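Local structure of BexL (Amycolatopsis orientalis, 4XRW) at residues A[310-313]-A[314-317]; A[146-149]-A[150-154]; A[41-44]-A[45-48]. The protein probably catalyses cyclisation and aromatisation, with loss of water, of a polyketide chain in the type II polyketide synthase pathway to BE-7585A. All coordinates share one frame; numbering follows the deposited sequence.

Contact 1 (A[310-313]-A[314-317]); sequences LSTN and SRAT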
loop_
_atom_site.group_PDB
_atom_site.type_symbol
_atom_site.label_atom_id
_atom_site.label_comp_id
_atom_site.label_asym_id
_atom_site.label_seq_id
_atom_site.Cartn_x
_atom_site.Cartn_y
_atom_site.Cartn_z
ATOM N N LEU A 310 -3.978 -2.956 17.077
ATOM C CA LEU A 310 -4.103 -3.684 15.821
ATOM C C LEU A 310 -4.091 -5.194 16.015
ATOM O O LEU A 310 -4.867 -5.912 15.391
ATOM C CB LEU A 310 -2.969 -3.280 14.859
ATOM C CG LEU A 310 -3.036 -1.840 14.380
ATOM C CD1 LEU A 310 -1.797 -1.584 13.519
ATOM C CD2 LEU A 310 -4.310 -1.515 13.600
ATOM N N SER A 311 -3.206 -5.675 16.880
ATOM C CA SER A 311 -3.004 -7.102 17.055
ATOM C C SER A 311 -4.182 -7.712 17.797
ATOM O O SER A 311 -4.585 -8.838 17.516
ATOM C CB SER A 311 -1.713 -7.375 17.818
ATOM O OG SER A 311 -1.458 -8.768 17.930
ATOM N N THR A 312 -4.737 -6.952 18.727
ATOM C CA THR A 312 -5.936 -7.380 19.430
ATOM C C THR A 312 -7.127 -7.571 18.462
ATOM O O THR A 312 -7.762 -8.627 18.481
ATOM C CB THR A 312 -6.270 -6.378 20.541
ATOM O OG1 THR A 312 -5.262 -6.480 21.560
ATOM C CG2 THR A 312 -7.634 -6.652 21.168
ATOM N N ASN A 313 -7.411 -6.575 17.625
ATOM C CA ASN A 313 -8.507 -6.651 16.675
ATOM C C ASN A 313 -8.268 -7.758 15.658
ATOM O O ASN A 313 -9.214 -8.409 15.234
ATOM C CB ASN A 313 -8.715 -5.319 15.925
ATOM C CG ASN A 313 -9.661 -4.340 16.648
ATOM O OD1 ASN A 313 -10.445 -4.716 17.521
ATOM N ND2 ASN A 313 -9.596 -3.071 16.252
ATOM N N SER A 314 -7.015 -7.969 15.252
ATOM C CA SER A 314 -6.728 -9.011 14.267
ATOM C C SER A 314 -6.916 -10.434 14.825
ATOM O O SER A 314 -7.493 -11.303 14.158
ATOM C CB SER A 314 -5.299 -8.863 13.718
ATOM O OG SER A 314 -5.247 -7.884 12.693
ATOM N N ARG A 315 -6.408 -10.670 16.028
ATOM C CA ARG A 315 -6.536 -11.969 16.663
ATOM C C ARG A 315 -8.009 -12.249 16.936
ATOM O O ARG A 315 -8.452 -13.392 16.822
ATOM C CB ARG A 315 -5.727 -12.035 17.961
ATOM C CG ARG A 315 -4.231 -12.302 17.765
ATOM C CD ARG A 315 -3.458 -12.279 19.090
ATOM N NE ARG A 315 -3.476 -10.960 19.727
ATOM C CZ ARG A 315 -4.207 -10.633 20.795
ATOM N NH1 ARG A 315 -4.984 -11.530 21.399
ATOM N NH2 ARG A 315 -4.150 -9.396 21.279
ATOM N N ALA A 316 -8.756 -11.204 17.282
ATOM C CA ALA A 316 -10.203 -11.326 17.446
ATOM C C ALA A 316 -10.873 -11.753 16.143
ATOM O O ALA A 316 -11.657 -12.679 16.139
ATOM C CB ALA A 316 -10.817 -10.023 17.947
ATOM N N THR A 317 -10.553 -11.082 15.033
ATOM C CA THR A 317 -11.128 -11.437 13.758
ATOM C C THR A 317 -10.762 -12.871 13.342
ATOM O O THR A 317 -11.619 -13.608 12.882
ATOM C CB THR A 317 -10.703 -10.422 12.647
ATOM O OG1 THR A 317 -11.183 -9.115 12.979
ATOM C CG2 THR A 317 -11.290 -10.807 11.319
#

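Contact 2 (A[146-149]-A[150-154]); sequences RAVD and TNSRS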
loop_
_atom_site.group_PDB
_atom_site.type_symbol
_atom_site.label_atom_id
_atom_site.label_comp_id
_atom_site.label_asym_id
_atom_site.label_seq_id
_atom_site.Cartn_x
_atom_site.Cartn_y
_atom_site.Cartn_z
ATOM N N ARG A 146 0.870 19.220 -17.874
ATOM C CA ARG A 146 0.565 19.724 -16.558
ATOM C C ARG A 146 0.328 18.591 -15.583
ATOM O O ARG A 146 0.705 18.672 -14.420
ATOM C CB ARG A 146 -0.655 20.657 -16.602
ATOM C CG ARG A 146 -0.318 22.023 -17.216
ATOM C CD ARG A 146 -1.399 23.064 -16.967
ATOM N NE ARG A 146 -2.621 22.652 -17.628
ATOM C CZ ARG A 146 -2.970 22.987 -18.861
ATOM N NH1 ARG A 146 -2.220 23.806 -19.598
ATOM N NH2 ARG A 146 -4.091 22.507 -19.353
ATOM N N ALA A 147 -0.297 17.533 -16.083
ATOM C CA ALA A 147 -0.581 16.357 -15.278
ATOM C C ALA A 147 0.704 15.696 -14.820
ATOM O O ALA A 147 0.829 15.338 -13.650
ATOM C CB ALA A 147 -1.435 15.380 -16.076
ATOM N N VAL A 148 1.627 15.484 -15.754
ATOM C CA VAL A 148 2.907 14.865 -15.455
ATOM C C VAL A 148 3.681 15.723 -14.459
ATOM O O VAL A 148 4.267 15.205 -13.488
ATOM C CB VAL A 148 3.732 14.631 -16.741
ATOM C CG1 VAL A 148 5.180 14.214 -16.422
ATOM C CG2 VAL A 148 3.051 13.613 -17.617
ATOM N N ASP A 149 3.643 17.036 -14.653
ATOM C CA ASP A 149 4.368 17.947 -13.747
ATOM C C ASP A 149 3.845 17.885 -12.315
ATOM O O ASP A 149 4.623 17.749 -11.370
ATOM C CB ASP A 149 4.300 19.379 -14.252
ATOM C CG ASP A 149 5.064 20.341 -13.346
ATOM O OD1 ASP A 149 6.284 20.155 -13.201
ATOM O OD2 ASP A 149 4.442 21.235 -12.745
ATOM N N THR A 150 2.537 18.035 -12.182
ATOM C CA THR A 150 1.827 17.932 -10.918
ATOM C C THR A 150 2.098 16.563 -10.266
ATOM O O THR A 150 2.524 16.470 -9.105
ATOM C CB THR A 150 0.308 18.128 -11.148
ATOM O OG1 THR A 150 0.056 19.468 -11.610
ATOM C CG2 THR A 150 -0.490 17.875 -9.876
ATOM N N ASN A 151 1.887 15.488 -11.020
ATOM C CA ASN A 151 2.067 14.170 -10.435
ATOM C C ASN A 151 3.514 13.861 -10.064
ATOM O O ASN A 151 3.764 13.300 -9.001
ATOM C CB ASN A 151 1.539 13.089 -11.379
ATOM C CG ASN A 151 1.368 11.774 -10.680
ATOM O OD1 ASN A 151 0.425 11.597 -9.906
ATOM N ND2 ASN A 151 2.308 10.858 -10.893
ATOM N N SER A 152 4.465 14.223 -10.928
ATOM C CA SER A 152 5.876 13.937 -10.677
ATOM C C SER A 152 6.378 14.659 -9.444
ATOM O O SER A 152 7.127 14.097 -8.671
ATOM C CB SER A 152 6.752 14.320 -11.863
ATOM O OG SER A 152 6.443 13.540 -12.996
ATOM N N ARG A 153 5.971 15.911 -9.260
ATOM C CA ARG A 153 6.410 16.661 -8.093
ATOM C C ARG A 153 5.856 16.085 -6.800
ATOM O O ARG A 153 6.579 15.977 -5.807
ATOM C CB ARG A 153 6.000 18.127 -8.222
ATOM C CG ARG A 153 6.771 18.885 -9.286
ATOM C CD ARG A 153 6.202 20.293 -9.448
ATOM N NE ARG A 153 6.925 21.010 -10.486
ATOM C CZ ARG A 153 8.172 21.458 -10.345
ATOM N NH1 ARG A 153 8.831 21.273 -9.205
ATOM N NH2 ARG A 153 8.766 22.100 -11.341
ATOM N N SER A 154 4.585 15.689 -6.807
ATOM C CA SER A 154 3.979 15.158 -5.597
ATOM C C SER A 154 4.557 13.770 -5.292
ATOM O O SER A 154 4.776 13.441 -4.138
ATOM C CB SER A 154 2.451 15.116 -5.722
ATOM O OG SER A 154 2.026 14.325 -6.811
#

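Contact 3 (A[41-44]-A[45-48]); sequences VAEV and ANWP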
loop_
_atom_site.group_PDB
_atom_site.type_symbol
_atom_site.label_atom_id
_atom_site.label_comp_id
_atom_site.label_asym_id
_atom_site.label_seq_id
_atom_site.Cartn_x
_atom_site.Cartn_y
_atom_site.Cartn_z
ATOM N N VAL A 41 12.584 1.124 -5.077
ATOM C CA VAL A 41 11.795 1.292 -6.283
ATOM C C VAL A 41 11.871 0.038 -7.142
ATOM O O VAL A 41 10.908 -0.317 -7.834
ATOM C CB VAL A 41 12.257 2.515 -7.068
ATOM C CG1 VAL A 41 11.396 2.728 -8.324
ATOM C CG2 VAL A 41 12.222 3.768 -6.158
ATOM N N ALA A 42 12.997 -0.655 -7.101
ATOM C CA ALA A 42 13.146 -1.842 -7.945
ATOM C C ALA A 42 12.327 -3.017 -7.400
ATOM O O ALA A 42 11.704 -3.769 -8.175
ATOM C CB ALA A 42 14.612 -2.224 -8.066
ATOM N N GLU A 43 12.313 -3.169 -6.081
ATOM C CA GLU A 43 11.607 -4.276 -5.430
ATOM C C GLU A 43 10.180 -3.848 -5.010
ATOM O O GLU A 43 9.992 -3.133 -4.028
ATOM C CB GLU A 43 12.421 -4.772 -4.242
ATOM C CG GLU A 43 13.814 -5.288 -4.680
ATOM C CD GLU A 43 14.625 -5.926 -3.544
ATOM O OE1 GLU A 43 14.114 -6.032 -2.402
ATOM O OE2 GLU A 43 15.784 -6.323 -3.810
ATOM N N VAL A 44 9.195 -4.271 -5.797
ATOM C CA VAL A 44 7.855 -3.662 -5.757
ATOM C C VAL A 44 7.065 -3.983 -4.509
ATOM O O VAL A 44 6.043 -3.364 -4.243
ATOM C CB VAL A 44 7.027 -4.084 -6.996
ATOM C CG1 VAL A 44 7.803 -3.743 -8.269
ATOM C CG2 VAL A 44 6.683 -5.547 -6.962
ATOM N N ALA A 45 7.518 -4.962 -3.746
ATOM C CA ALA A 45 6.907 -5.244 -2.469
ATOM C C ALA A 45 7.006 -3.976 -1.587
ATOM O O ALA A 45 6.211 -3.786 -0.650
ATOM C CB ALA A 45 7.592 -6.448 -1.806
ATOM N N ASN A 46 7.956 -3.096 -1.909
ATOM C CA ASN A 46 8.165 -1.867 -1.133
ATOM C C ASN A 46 7.306 -0.678 -1.556
ATOM O O ASN A 46 7.288 0.346 -0.883
ATOM C CB ASN A 46 9.613 -1.418 -1.204
ATOM C CG ASN A 46 10.550 -2.407 -0.570
ATOM O OD1 ASN A 46 10.480 -2.642 0.635
ATOM N ND2 ASN A 46 11.419 -3.014 -1.375
ATOM N N TRP A 47 6.628 -0.778 -2.685
ATOM C CA TRP A 47 5.971 0.416 -3.202
ATOM C C TRP A 47 4.921 0.972 -2.245
ATOM O O TRP A 47 4.840 2.173 -2.117
ATOM C CB TRP A 47 5.333 0.135 -4.547
ATOM C CG TRP A 47 6.318 0.157 -5.707
ATOM C CD1 TRP A 47 7.660 0.011 -5.658
ATOM C CD2 TRP A 47 5.980 0.353 -7.085
ATOM N NE1 TRP A 47 8.200 0.091 -6.946
ATOM C CE2 TRP A 47 7.183 0.290 -7.830
ATOM C CE3 TRP A 47 4.774 0.557 -7.759
ATOM C CZ2 TRP A 47 7.201 0.415 -9.214
ATOM C CZ3 TRP A 47 4.793 0.689 -9.121
ATOM C CH2 TRP A 47 6.004 0.617 -9.839
ATOM N N PRO A 48 4.120 0.101 -1.597
ATOM C CA PRO A 48 3.081 0.712 -0.740
ATOM C C PRO A 48 3.692 1.575 0.369
ATOM O O PRO A 48 3.056 2.521 0.859
ATOM C CB PRO A 48 2.319 -0.503 -0.192
ATOM C CG PRO A 48 2.423 -1.514 -1.349
ATOM C CD PRO A 48 3.901 -1.353 -1.762
#

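Contact 1 (A[310-313]-A[314-317])
Arg315 folds its side chain back along the helix over Ser311 and Thr312, four and three positions earlier. Its CG lies anti to the carbonyl carbon (chi1 -81°) and the chain then bends at chi3 (-64°), which carries the guanidinium back beside the preceding turn. At the end of this bend Arg315 NE sits 3.5 Å from Ser311 OG, which lies at the guanidinium edge, in its plane. The hydrogen bond is nearly straight but long and weak, and Ser311 OG has a stronger partner in Asp177 of strand 172-181, a carboxylate that is also a distant, weak ionic partner of the arginine. The far branch of the arginine, NH2, comes over Thr312, with Arg315 NH2 3.1 Å from Thr312 OG1, at an angle too poor for a hydrogen bond; OG1 is bonded instead to the backbone oxygen of Thr308. Arginine suits this exposed flank, where its methylenes can lie along the helix while the charged end stays near the surface.

On the buried flank the polar side chains are short. Asn313 O accepts the backbone bond from Thr317 N at 3.0 Å, and Thr317 OG1, standing beside its own backbone N, lies 3.1 Å from the same oxygen. Ser314 OG has only a weak link to Leu310 O and bonds to His280 and Ser278 of strand 274-284, so a small hydroxyl lets helix and strand come close. Leu310 turns its apolar branches onto Phe175, His260, His280 and Val282. The regular i to i+4 bonds, such as Arg315 N to Ser311 O at 3.0 Å, show an unbroken alpha-helix, the long C-terminal helix 299-326 that packs across the antiparallel sheet of the second helix-grip domain.

Contact 2 (A[146-149]-A[150-154])
Regular i to i+4 hydrogen bonds join the residues 146-149 to 150-154, the shortest of them from Ser152 N to Val148 O at 2.7 Å, so the stretch is plain alpha-helix within helix 138-166. One turn apart on the same flank, Asp149 and Arg153 form a salt bridge. With its CG anti to the backbone N (chi1 -179°), Asp149 swings its carboxylate forward along the helix, and the arginine, extended from CG to NE, meets it with NE. Arg153 NE is 2.9 Å from Asp149 OD1, on the syn side yet tilted out of the carboxylate plane, and makes a weak bond to Asp149 OD2 at 3.4 Å. The two flat groups stand 78° apart, so this is no flat, two-pronged pairing. Ser152 faces strand 123-133, where its small side chain fits against Leu127 and His129, and Ser152 OG bonds to Val148 O at 2.8 Å. That oxygen thus takes two donors, Ser152 N and OG, from opposite faces of its plane, which satisfies the buried hydroxyl within the helix. Asp149 OD1 is shared by Arg153 NE and His26 NE2 of strand 22-30, so one carboxylate ties helix to strand, its charge probably partly balanced by the arginine.

Contact 3 (A[41-44]-A[45-48])
Trp47 reaches back over the turn between helices 34-42 and 47-50 of the first helix-grip domain, and its indole NE1 bonds to Val41 O, left at the end of the earlier helix. The bond from Trp47 NE1 to Val41 O is 2.9 Å long and nearly straight (171°), with the acceptor in the plane of the ring, so it fixes the turn of the indole as well as its position. Val44 packs against one face of the ring: its CA lies 4.0 Å from the centroid of the five-membered ring of Trp47, in a CH-pi contact, and its CG1 covers the same face nearer the rim. A beta-branched valine suits this place, being apolar and compact enough to lie against the indole while also touching Val57 of strand 54-59. Arg86 also bonds to Val41 O, and the indole packs on Ile69 and Ile71 of strand 67-73. The side chain of Trp47 is about 3 Å, at the nearest atoms, from a bound MES molecule, probably a crystallisation component, though it may mark a pocket. A leucine in place of Trp47 would probably leave Val41 O without its indole donor and bare the side of Val44 that the ring covers.

The solvent side of the turn belongs to Glu43 and Ala45. Glu43 lies alongside Asn46, their carboxylate and amide planes only 20° apart, but its acid pairs with Arg39. Asn46 itself is buried, and asparagine fits there because its side chain can fold back to the main chain: Asn46 ND2 gives Glu43 O a weak hydrogen bond of 3.0 Å, bent to 133°.

Overall arrangement
Along the chain the order is contact 3, contact 2, contact 1. The first two lie in the first polyketide cyclase/dehydrase domain, and the last in the second, so the three sample both halves of this di-domain protein. Contacts 2 and 3 have centres about 20 Å apart: one lies on the long helix 138-166, the other where the short helices 34-42 and 47-50 meet. Contact 1, on helix 299-326, is the counterpart of contact 2 in the second domain; their centres are about 39 Å apart on opposite sides of the chain's centre. Each domain thus repeats one plan, a seven-stranded antiparallel sheet gripping a long C-terminal helix, with short helices after its first strand.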